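Local coordinates for protein gamma-glutamyltranspeptidase (Streptomyces lincolnensis, PDB 6J3A) that probably transfers or hydrolyses gamma-glutamyl groups, as an LmbA-like gamma-glutamyltranspeptidase of the N-terminal nucleophile (Ntn) hydrolase superfamily, at residues E153-R156 and E157-E160; T165-D168 and V169-G173. All coordinates share one frame; numbering follows the deposited sequence.

Contact 1. Residues E153-R156 and E157-E160; sequences ETVR and ELFE
A salt-bridge network of Glu153, Arg156 and Glu160 spans the break between helix 146-154 and helix 156-161. Arg156 grips Glu153 side-on, NE to OE1 at 2.8 Å and NH2 to OE2 at 3.1 Å, each oxygen met on its syn side; NH2 also bonds Gly174 O. On the remaining branch NH1 reaches Glu160 OE2 at 3.0 Å; that oxygen lies in the guanidinium plane, but the nitrogen approaches it from above the carboxylate plane. Arginine suits the place because its planar head offers several N-H groups to two acids at once, and the bend at chi3 (-91°) turns its NE edge toward the Glu153 carboxylate. Val155 takes the N-cap position of the second helix, whose first turn is tied by Phe159 N to Val155 O (3.1 Å) and Glu160 N to Arg156 O (2.9 Å). Replacing Arg156 with an alanine would probably leave Glu153 and Glu160 without their shared counter-charge, their carboxylates freer to turn, and Gly174 O without this donor. Away from these charges, Val155 lays CG2 over one face of the Phe159 ring, 3.8 Å from its centroid, a CH-pi contact offset toward the rim. The buried phenylalanine also packs on Tyr170 of the following helix.

Contact 2. Residues T165-D168 and V169-G173; sequences TSAD and VYLPG
The C-terminal turn of helix 164-170 is where Ser166 and Ala167 hand their carbonyls to residues of 169-173 as the chain leaves the helix. Tyr170 N meets Ser166 O at 2.8 Å, a regular i to i+4 bond, and Val169 N adds a weak one to the same oxygen at 3.3 Å. The next bond, Leu171 N to Ala167 O, is short at 2.7 Å but bent, with an N-H...O angle of 143°; Leu171 is also the first residue to abandon helical backbone angles. Pro172 then follows, a residue with no amide hydrogen to prolong the series.

Val169 directs its CG2 methyl to the backbone at Thr165 O, 3.6 Å away, while its side chain also packs on Val448. Tyr170, buried, packs against Pro52, Val152, Leu443 and Val448, a setting suited to a broad ring. The hydroxyls of Thr165 and Ser166 are bonded to the backbone of Val448, so these small polar residues fasten the helix to strand 448-449. Ala167, whose lone methyl fits close against the neighbouring helix 156-161, has its CB 4.4 Å from Leu171 CB. With CG of Tyr170 anti to its carbonyl carbon (chi1 -70°), the ring edge comes near Ser166 O, which lies 3.6 Å from CD2.

How the contacts relate
Contact 1 opens helix 156-161 and contact 2 closes helix 164-170, the next helix along the chain; their centres are about 10 Å apart. The two meet directly along a packed seam: Phe159 CZ lies 3.5 Å from Ser166 CB, and Phe159 O comes within 3.6 Å of Ala167 CB. Elsewhere on the seam Leu171 packs its branches against the charged network, CD2 at 3.9 Å from Arg156 NH2 and CD1 at 3.9 Å from Glu160 CG, so its hydrocarbon lies against a guanidinium and the aliphatic part of an acid. Val152, in helix 146-154, touches both Tyr170 and Leu171, bringing a third helix to the same junction.

Contact 1. Residues E153-R156 and E157-E160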
ATOM      1  N   GLU A 153      11.257   2.749  26.050  1.00 32.81           N
ATOM      2  CA  GLU A 153      10.976   3.628  27.207  1.00 34.54           C
ATOM      3  C   GLU A 153      10.269   2.907  28.373  1.00 34.06           C
ATOM      4  O   GLU A 153      10.482   3.263  29.524  1.00 34.37           O
ATOM      5  CB  GLU A 153      10.168   4.878  26.804  1.00 36.57           C
ATOM      6  CG  GLU A 153      10.913   5.927  25.965  1.00 38.12           C
ATOM      7  CD  GLU A 153      12.045   6.640  26.688  1.00 38.92           C
ATOM      8  OE1 GLU A 153      12.202   6.461  27.913  1.00 40.26           O
ATOM      9  OE2 GLU A 153      12.787   7.391  26.016  1.00 40.55           O
ATOM     10  N   THR A 154       9.458   1.892  28.073  1.00 33.06           N
ATOM     11  CA  THR A 154       8.780   1.082  29.107  1.00 33.53           C
ATOM     12  C   THR A 154       9.728   0.293  30.029  1.00 33.10           C
ATOM     13  O   THR A 154       9.387  -0.003  31.180  1.00 30.54           O
ATOM     14  CB  THR A 154       7.809   0.024  28.515  1.00 34.53           C
ATOM     15  OG1 THR A 154       8.531  -0.950  27.744  1.00 35.25           O
ATOM     16  CG2 THR A 154       6.743   0.657  27.664  1.00 34.94           C
ATOM     17  N   VAL A 155      10.883  -0.080  29.483  1.00 32.57           N
ATOM     18  CA  VAL A 155      11.895  -0.874  30.183  1.00 32.01           C
ATOM     19  C   VAL A 155      13.186  -0.078  30.288  1.00 32.65           C
ATOM     20  O   VAL A 155      14.278  -0.642  30.200  1.00 31.44           O
ATOM     21  CB  VAL A 155      12.172  -2.233  29.472  1.00 30.92           C
ATOM     22  CG1 VAL A 155      10.979  -3.167  29.636  1.00 30.44           C
ATOM     23  CG2 VAL A 155      12.541  -2.060  27.995  1.00 30.10           C
ATOM     24  N   ARG A 156      13.068   1.234  30.466  1.00 34.04           N
ATOM     25  CA  ARG A 156      14.251   2.093  30.534  1.00 36.37           C
ATOM     26  C   ARG A 156      15.043   1.789  31.796  1.00 37.13           C
ATOM     27  O   ARG A 156      16.252   1.562  31.736  1.00 36.80           O
ATOM     28  CB  ARG A 156      13.877   3.579  30.507  1.00 36.73           C
ATOM     29  CG  ARG A 156      15.085   4.506  30.601  1.00 36.95           C
ATOM     30  CD  ARG A 156      14.716   5.977  30.638  1.00 36.78           C
ATOM     31  NE  ARG A 156      14.669   6.541  29.296  1.00 37.58           N
ATOM     32  CZ  ARG A 156      15.729   6.825  28.535  1.00 38.04           C
ATOM     33  NH1 ARG A 156      16.970   6.607  28.953  1.00 38.04           N
ATOM     34  NH2 ARG A 156      15.543   7.325  27.323  1.00 39.79           N
ATOM     35  N   GLU A 157      14.346   1.795  32.929  1.00 39.07           N
ATOM     36  CA  GLU A 157      14.955   1.523  34.227  1.00 40.72           C
ATOM     37  C   GLU A 157      15.613   0.151  34.252  1.00 38.72           C
ATOM     38  O   GLU A 157      16.774   0.029  34.634  1.00 39.14           O
ATOM     39  CB  GLU A 157      13.910   1.625  35.336  1.00 44.16           C
ATOM     40  CG  GLU A 157      14.432   1.166  36.696  1.00 48.02           C
ATOM     41  CD  GLU A 157      13.709   1.797  37.866  1.00 51.62           C
ATOM     42  OE1 GLU A 157      12.577   2.295  37.678  1.00 54.92           O
ATOM     43  OE2 GLU A 157      14.276   1.784  38.982  1.00 54.89           O
ATOM     44  N   LEU A 158      14.859  -0.871  33.853  1.00 37.00           N
ATOM     45  CA  LEU A 158      15.378  -2.234  33.746  1.00 36.52           C
ATOM     46  C   LEU A 158      16.672  -2.320  32.923  1.00 35.16           C
ATOM     47  O   LEU A 158      17.595  -3.039  33.285  1.00 32.97           O
ATOM     48  CB  LEU A 158      14.313  -3.147  33.136  1.00 37.36           C
ATOM     49  CG  LEU A 158      14.573  -4.661  33.102  1.00 39.49           C
ATOM     50  CD1 LEU A 158      14.768  -5.236  34.501  1.00 40.86           C
ATOM     51  CD2 LEU A 158      13.420  -5.389  32.423  1.00 39.34           C
ATOM     52  N   PHE A 159      16.729  -1.574  31.824  1.00 34.92           N
ATOM     53  CA  PHE A 159      17.885  -1.579  30.913  1.00 34.89           C
ATOM     54  C   PHE A 159      19.103  -0.904  31.528  1.00 35.78           C
ATOM     55  O   PHE A 159      20.220  -1.439  31.485  1.00 36.21           O
ATOM     56  CB  PHE A 159      17.528  -0.848  29.606  1.00 34.30           C
ATOM     57  CG  PHE A 159      16.866  -1.708  28.556  1.00 33.48           C
ATOM     58  CD1 PHE A 159      16.211  -2.902  28.868  1.00 33.23           C
ATOM     59  CD2 PHE A 159      16.876  -1.291  27.236  1.00 33.62           C
ATOM     60  CE1 PHE A 159      15.612  -3.666  27.878  1.00 32.99           C
ATOM     61  CE2 PHE A 159      16.269  -2.049  26.245  1.00 34.27           C
ATOM     62  CZ  PHE A 159      15.639  -3.241  26.569  1.00 33.27           C
ATOM     63  N   GLU A 160      18.878   0.288  32.073  1.00 35.23           N
ATOM     64  CA  GLU A 160      19.953   1.103  32.647  1.00 36.24           C
ATOM     65  C   GLU A 160      20.598   0.451  33.867  1.00 35.69           C
ATOM     66  O   GLU A 160      21.823   0.351  33.946  1.00 35.67           O
ATOM     67  CB  GLU A 160      19.430   2.499  33.006  1.00 35.78           C
ATOM     68  CG  GLU A 160      19.183   3.344  31.770  1.00 35.29           C
ATOM     69  CD  GLU A 160      18.556   4.692  32.049  1.00 34.93           C
ATOM     70  OE1 GLU A 160      17.867   4.870  33.081  1.00 35.39           O
ATOM     71  OE2 GLU A 160      18.746   5.577  31.195  1.00 33.10           O
TER

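Contact 2. Residues T165-D168 and V169-G173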
ATOM      1  N   THR A 165      23.453  -4.546  28.703  1.00 33.18           N
ATOM      2  CA  THR A 165      23.777  -4.880  27.313  1.00 34.18           C
ATOM      3  C   THR A 165      22.683  -4.428  26.342  1.00 34.09           C
ATOM      4  O   THR A 165      22.966  -4.157  25.177  1.00 34.12           O
ATOM      5  CB  THR A 165      24.016  -6.385  27.121  1.00 34.55           C
ATOM      6  OG1 THR A 165      22.887  -7.118  27.621  1.00 35.01           O
ATOM      7  CG2 THR A 165      25.285  -6.818  27.846  1.00 34.05           C
ATOM      8  N   SER A 166      21.444  -4.371  26.830  1.00 33.81           N
ATOM      9  CA  SER A 166      20.314  -3.853  26.057  1.00 34.39           C
ATOM     10  C   SER A 166      20.308  -2.320  25.994  1.00 34.67           C
ATOM     11  O   SER A 166      19.921  -1.741  24.971  1.00 35.72           O
ATOM     12  CB  SER A 166      18.985  -4.361  26.628  1.00 34.64           C
ATOM     13  OG  SER A 166      18.855  -5.759  26.447  1.00 35.32           O
ATOM     14  N   ALA A 167      20.715  -1.674  27.087  1.00 33.88           N
ATOM     15  CA  ALA A 167      20.964  -0.231  27.097  1.00 33.09           C
ATOM     16  C   ALA A 167      22.012   0.175  26.053  1.00 32.84           C
ATOM     17  O   ALA A 167      21.813   1.155  25.338  1.00 32.43           O
ATOM     18  CB  ALA A 167      21.391   0.220  28.481  1.00 33.80           C
ATOM     19  N   ASP A 168      23.093  -0.601  25.936  1.00 33.34           N
ATOM     20  CA  ASP A 168      24.156  -0.357  24.931  1.00 33.80           C
ATOM     21  C   ASP A 168      23.638  -0.295  23.501  1.00 35.11           C
ATOM     22  O   ASP A 168      24.156   0.460  22.678  1.00 36.31           O
ATOM     23  CB  ASP A 168      25.244  -1.451  24.976  1.00 33.88           C
ATOM     24  CG  ASP A 168      26.041  -1.455  26.274  1.00 34.25           C
ATOM     25  OD1 ASP A 168      26.092  -0.415  26.966  1.00 35.66           O
ATOM     26  OD2 ASP A 168      26.628  -2.510  26.599  1.00 33.90           O
ATOM     27  N   VAL A 169      22.638  -1.114  23.203  1.00 36.40           N
ATOM     28  CA  VAL A 169      22.083  -1.219  21.857  1.00 36.09           C
ATOM     29  C   VAL A 169      20.911  -0.255  21.649  1.00 35.50           C
ATOM     30  O   VAL A 169      20.843   0.413  20.613  1.00 34.84           O
ATOM     31  CB  VAL A 169      21.663  -2.673  21.567  1.00 36.92           C
ATOM     32  CG1 VAL A 169      20.967  -2.789  20.215  1.00 37.07           C
ATOM     33  CG2 VAL A 169      22.884  -3.586  21.614  1.00 37.10           C
ATOM     34  N   TYR A 170      20.012  -0.175  22.631  1.00 33.87           N
ATOM     35  CA  TYR A 170      18.755   0.572  22.480  1.00 35.00           C
ATOM     36  C   TYR A 170      18.698   1.943  23.158  1.00 35.87           C
ATOM     37  O   TYR A 170      17.801   2.734  22.869  1.00 36.67           O
ATOM     38  CB  TYR A 170      17.574  -0.300  22.930  1.00 35.43           C
ATOM     39  CG  TYR A 170      17.313  -1.447  21.969  1.00 35.85           C
ATOM     40  CD1 TYR A 170      16.714  -1.224  20.721  1.00 36.03           C
ATOM     41  CD2 TYR A 170      17.689  -2.755  22.283  1.00 36.03           C
ATOM     42  CE1 TYR A 170      16.484  -2.271  19.827  1.00 35.01           C
ATOM     43  CE2 TYR A 170      17.463  -3.806  21.392  1.00 35.82           C
ATOM     44  CZ  TYR A 170      16.861  -3.561  20.170  1.00 35.48           C
ATOM     45  OH  TYR A 170      16.637  -4.605  19.296  1.00 36.02           O
ATOM     46  N   LEU A 171      19.653   2.224  24.041  1.00 35.81           N
ATOM     47  CA  LEU A 171      19.760   3.514  24.707  1.00 34.86           C
ATOM     48  C   LEU A 171      21.184   4.061  24.573  1.00 36.36           C
ATOM     49  O   LEU A 171      21.777   4.485  25.567  1.00 36.30           O
ATOM     50  CB  LEU A 171      19.389   3.374  26.187  1.00 34.06           C
ATOM     51  CG  LEU A 171      17.977   2.953  26.586  1.00 33.53           C
ATOM     52  CD1 LEU A 171      17.896   2.846  28.103  1.00 33.42           C
ATOM     53  CD2 LEU A 171      16.929   3.932  26.093  1.00 33.30           C
ATOM     54  N   PRO A 172      21.750   4.052  23.349  1.00 38.25           N
ATOM     55  CA  PRO A 172      23.087   4.650  23.202  1.00 38.77           C
ATOM     56  C   PRO A 172      23.070   6.103  23.665  1.00 38.51           C
ATOM     57  O   PRO A 172      22.243   6.890  23.184  1.00 37.06           O
ATOM     58  CB  PRO A 172      23.353   4.576  21.695  1.00 39.33           C
ATOM     59  CG  PRO A 172      21.995   4.503  21.077  1.00 40.17           C
ATOM     60  CD  PRO A 172      21.153   3.724  22.042  1.00 39.06           C
ATOM     61  N   GLY A 173      23.943   6.427  24.622  1.00 37.81           N
ATOM     62  CA  GLY A 173      23.943   7.730  25.296  1.00 37.07           C
ATOM     63  C   GLY A 173      22.664   8.041  26.061  1.00 37.27           C
ATOM     64  O   GLY A 173      22.341   9.199  26.294  1.00 38.21           O
TER